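PDB 2W2K: D-mandelate dehydrogenase from Rhodotorula graminis, which probably uses a nicotinamide dinucleotide cofactor to interconvert D-mandelate and its 2-keto acid. Local coordinates for residues K189-D194 and E215-R220. Numbering follows the deposited sequence.
Sequences KLVYYD and EELARR
V191 and Y193 pack on L217, and V191 also on R220, in a mainly apolar contact of helix on sheet, where helix 214-220 lies over one face of the seven-stranded parallel sheet near its 209-210 edge. The short axes of strand 189-193 and helix 215-220 run nearly antiparallel, at 159°, and come within 8.6 Å. V191 and L217 carry most of the contact; L217's CG stands anti to the backbone N (chi1 -172°), which carries CD1 down onto the strand's backbone, with L217 CD1 3.8 Å from Y193 N. L217 CD1 also lies 4.0 Å from Y193 CB and 4.2 Å from V191 CG2. Only the root of Y193 takes part, because its ring leads away from the helix. V191 is divided between two partners, CG2 facing L217 while CG1 lies over one face of the R220 guanidinium, 3.5 Å from NH2. R220 reaches there with its chain bent at chi3 (63°), and the salt bridge of NH2 with E209 would help keep the guanidinium over the valine. This is the NAD-binding Rossmann domain, with sheet order 3-2-1-4-5-6-7; strand 189-193 is the second strand, beside 165-169, and the helix leads into strand 223-226 on the far side of 165-169. Y192 points away from the helix, and its OH is hydrogen-bonded to E203 OE2 and to the backbone N of A198. L217 also touches V169 on the neighbouring strand 165-169 and F242 on helix 240-245. Just beyond the strand's end comes D194, an NAD(+)-binding residue whose OD1 accepts a hydrogen bond from L171 N.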
ATOM      1  N   LYS A 189     -16.127   0.396   4.551  1.00  9.45           N
ATOM      2  CA  LYS A 189     -17.051   0.004   5.628  1.00 11.43           C
ATOM      3  C   LYS A 189     -16.562  -1.296   6.305  1.00 11.48           C
ATOM      4  O   LYS A 189     -15.841  -2.091   5.683  1.00 13.88           O
ATOM      5  CB  LYS A 189     -18.465  -0.189   5.047  1.00 10.88           C
ATOM      6  CG  LYS A 189     -18.934   1.046   4.250  1.00 13.25           C
ATOM      7  CD  LYS A 189     -20.404   0.987   3.869  1.00 19.72           C
ATOM      8  CE  LYS A 189     -20.839   2.337   3.248  1.00 27.73           C
ATOM      9  N   LEU A 190     -16.973  -1.533   7.552  1.00 13.46           N
ATOM     10  CA  LEU A 190     -16.413  -2.643   8.341  1.00 11.53           C
ATOM     11  C   LEU A 190     -17.464  -3.591   8.966  1.00 14.08           C
ATOM     12  O   LEU A 190     -18.385  -3.140   9.659  1.00 13.18           O
ATOM     13  CB  LEU A 190     -15.519  -2.082   9.457  1.00 14.81           C
ATOM     14  CG  LEU A 190     -14.821  -3.069  10.398  1.00 13.77           C
ATOM     15  CD1 LEU A 190     -13.780  -3.935   9.640  1.00 15.33           C
ATOM     16  CD2 LEU A 190     -14.185  -2.291  11.541  1.00 14.40           C
ATOM     17  N   VAL A 191     -17.306  -4.889   8.717  1.00 13.65           N
ATOM     18  CA  VAL A 191     -18.016  -5.934   9.501  1.00 12.22           C
ATOM     19  C   VAL A 191     -16.954  -6.851  10.136  1.00 13.18           C
ATOM     20  O   VAL A 191     -15.848  -7.013   9.567  1.00 11.48           O
ATOM     21  CB  VAL A 191     -19.076  -6.748   8.661  1.00 13.92           C
ATOM     22  CG1 VAL A 191     -20.088  -5.805   7.968  1.00 13.78           C
ATOM     23  CG2 VAL A 191     -18.420  -7.672   7.638  1.00 15.17           C
ATOM     24  N   TYR A 192     -17.258  -7.422  11.302  1.00 10.18           N
ATOM     25  CA  TYR A 192     -16.279  -8.293  11.989  1.00 13.02           C
ATOM     26  C   TYR A 192     -16.856  -9.542  12.672  1.00 12.63           C
ATOM     27  O   TYR A 192     -18.030  -9.542  13.102  1.00 12.22           O
ATOM     28  CB  TYR A 192     -15.423  -7.504  13.002  1.00 11.35           C
ATOM     29  CG  TYR A 192     -16.054  -7.246  14.367  1.00 11.30           C
ATOM     30  CD1 TYR A 192     -15.742  -8.058  15.471  1.00 13.92           C
ATOM     31  CD2 TYR A 192     -16.926  -6.181  14.559  1.00 10.20           C
ATOM     32  CE1 TYR A 192     -16.300  -7.814  16.720  1.00 14.39           C
ATOM     33  CE2 TYR A 192     -17.499  -5.927  15.810  1.00 16.51           C
ATOM     34  CZ  TYR A 192     -17.170  -6.748  16.885  1.00 15.54           C
ATOM     35  OH  TYR A 192     -17.736  -6.494  18.115  1.00 23.42           O
ATOM     36  N   TYR A 193     -16.000 -10.565  12.782  1.00 11.02           N
ATOM     37  CA  TYR A 193     -16.303 -11.836  13.481  1.00 13.40           C
ATOM     38  C   TYR A 193     -15.208 -12.130  14.505  1.00 17.35           C
ATOM     39  O   TYR A 193     -14.046 -12.259  14.112  1.00 10.78           O
ATOM     40  CB  TYR A 193     -16.344 -12.981  12.464  1.00 12.97           C
ATOM     41  CG  TYR A 193     -16.550 -14.364  13.064  1.00 17.01           C
ATOM     42  CD1 TYR A 193     -17.794 -14.733  13.594  1.00 14.90           C
ATOM     43  CD2 TYR A 193     -15.501 -15.304  13.097  1.00 16.92           C
ATOM     44  CE1 TYR A 193     -17.989 -16.011  14.150  1.00 16.94           C
ATOM     45  CE2 TYR A 193     -15.697 -16.587  13.647  1.00 21.80           C
ATOM     46  CZ  TYR A 193     -16.946 -16.921  14.167  1.00 20.17           C
ATOM     47  OH  TYR A 193     -17.151 -18.178  14.709  1.00 24.15           O
ATOM     48  N   ASP A 194     -15.572 -12.249  15.791  1.00 15.64           N
ATOM     49  CA  ASP A 194     -14.598 -12.555  16.861  1.00 22.08           C
ATOM     50  C   ASP A 194     -15.290 -13.170  18.078  1.00 23.73           C
ATOM     51  O   ASP A 194     -16.452 -12.872  18.349  1.00 25.35           O
ATOM     52  CB  ASP A 194     -13.829 -11.288  17.302  1.00 19.59           C
ATOM     53  CG  ASP A 194     -12.519 -11.603  18.053  1.00 26.82           C
ATOM     54  OD1 ASP A 194     -11.572 -10.798  17.977  1.00 20.96           O
ATOM     55  OD2 ASP A 194     -12.424 -12.650  18.726  1.00 34.86           O
ATOM     56  N   GLU A 215     -19.919 -17.694   7.869  1.00 14.92           N
ATOM     57  CA  GLU A 215     -20.738 -17.666   6.654  1.00 13.93           C
ATOM     58  C   GLU A 215     -21.290 -16.254   6.393  1.00 11.31           C
ATOM     59  O   GLU A 215     -21.277 -15.778   5.239  1.00 11.59           O
ATOM     60  CB  GLU A 215     -21.900 -18.664   6.758  1.00 15.40           C
ATOM     61  CG  GLU A 215     -22.755 -18.720   5.491  1.00 17.50           C
ATOM     62  CD  GLU A 215     -23.932 -19.658   5.631  1.00 26.40           C
ATOM     63  OE1 GLU A 215     -23.701 -20.889   5.635  1.00 30.93           O
ATOM     64  OE2 GLU A 215     -25.079 -19.160   5.726  1.00 26.69           O
ATOM     65  N   GLU A 216     -21.782 -15.618   7.456  1.00 10.79           N
ATOM     66  CA  GLU A 216     -22.356 -14.265   7.383  1.00 13.24           C
ATOM     67  C   GLU A 216     -21.255 -13.287   6.991  1.00 15.25           C
ATOM     68  O   GLU A 216     -21.480 -12.373   6.194  1.00 13.63           O
ATOM     69  CB  GLU A 216     -23.003 -13.839   8.711  1.00 11.40           C
ATOM     70  CG  GLU A 216     -24.380 -14.527   9.009  1.00 11.30           C
ATOM     71  CD  GLU A 216     -24.982 -14.222  10.381  1.00 15.22           C
ATOM     72  OE1 GLU A 216     -24.402 -13.442  11.176  1.00 15.36           O
ATOM     73  OE2 GLU A 216     -26.077 -14.782  10.671  1.00 13.32           O
ATOM     74  N   LEU A 217     -20.056 -13.497   7.544  1.00 14.68           N
ATOM     75  CA  LEU A 217     -18.906 -12.639   7.193  1.00 14.85           C
ATOM     76  C   LEU A 217     -18.527 -12.742   5.710  1.00 14.23           C
ATOM     77  O   LEU A 217     -18.402 -11.703   5.034  1.00 13.54           O
ATOM     78  CB  LEU A 217     -17.706 -12.867   8.138  1.00 13.97           C
ATOM     79  CG  LEU A 217     -16.621 -11.801   7.828  1.00 17.91           C
ATOM     80  CD1 LEU A 217     -16.237 -10.964   9.033  1.00 23.67           C
ATOM     81  CD2 LEU A 217     -15.408 -12.363   7.093  1.00 23.16           C
ATOM     82  N   ALA A 218     -18.400 -13.975   5.191  1.00 10.88           N
ATOM     83  CA  ALA A 218     -18.121 -14.222   3.772  1.00 13.03           C
ATOM     84  C   ALA A 218     -19.176 -13.587   2.840  1.00 14.54           C
ATOM     85  O   ALA A 218     -18.822 -12.943   1.842  1.00 14.04           O
ATOM     86  CB  ALA A 218     -17.999 -15.754   3.498  1.00 10.18           C
ATOM     87  N   ARG A 219     -20.461 -13.734   3.196  1.00 14.00           N
ATOM     88  CA  ARG A 219     -21.584 -13.263   2.366  1.00 13.51           C
ATOM     89  C   ARG A 219     -21.561 -11.729   2.188  1.00 14.22           C
ATOM     90  O   ARG A 219     -21.985 -11.213   1.152  1.00 13.64           O
ATOM     91  CB  ARG A 219     -22.925 -13.669   2.999  1.00 15.61           C
ATOM     92  CG  ARG A 219     -23.355 -15.157   2.829  1.00 21.43           C
ATOM     93  CD  ARG A 219     -24.669 -15.483   3.614  1.00 18.37           C
ATOM     94  NE  ARG A 219     -25.648 -14.427   3.362  1.00 16.17           N
ATOM     95  CZ  ARG A 219     -26.476 -13.894   4.253  1.00 16.63           C
ATOM     96  NH1 ARG A 219     -26.518 -14.330   5.512  1.00 14.72           N
ATOM     97  NH2 ARG A 219     -27.270 -12.895   3.869  1.00 12.03           N
ATOM     98  N   ARG A 220     -21.066 -11.019   3.202  1.00 13.84           N
ATOM     99  CA  ARG A 220     -21.104  -9.549   3.202  1.00 16.66           C
ATOM    100  C   ARG A 220     -19.812  -8.827   2.753  1.00 18.94           C
ATOM    101  O   ARG A 220     -19.848  -7.608   2.528  1.00 16.32           O
ATOM    102  CB  ARG A 220     -21.585  -9.033   4.568  1.00 16.95           C
ATOM    103  CG  ARG A 220     -23.106  -9.258   4.803  1.00 19.26           C
ATOM    104  CD  ARG A 220     -23.572  -8.830   6.193  1.00 19.21           C
ATOM    105  NE  ARG A 220     -23.399  -7.395   6.452  1.00 17.18           N
ATOM    106  CZ  ARG A 220     -23.799  -6.766   7.556  1.00 18.64           C
ATOM    107  NH1 ARG A 220     -24.417  -7.421   8.525  1.00 29.42           N
ATOM    108  NH2 ARG A 220     -23.575  -5.464   7.699  1.00 19.21           N
TER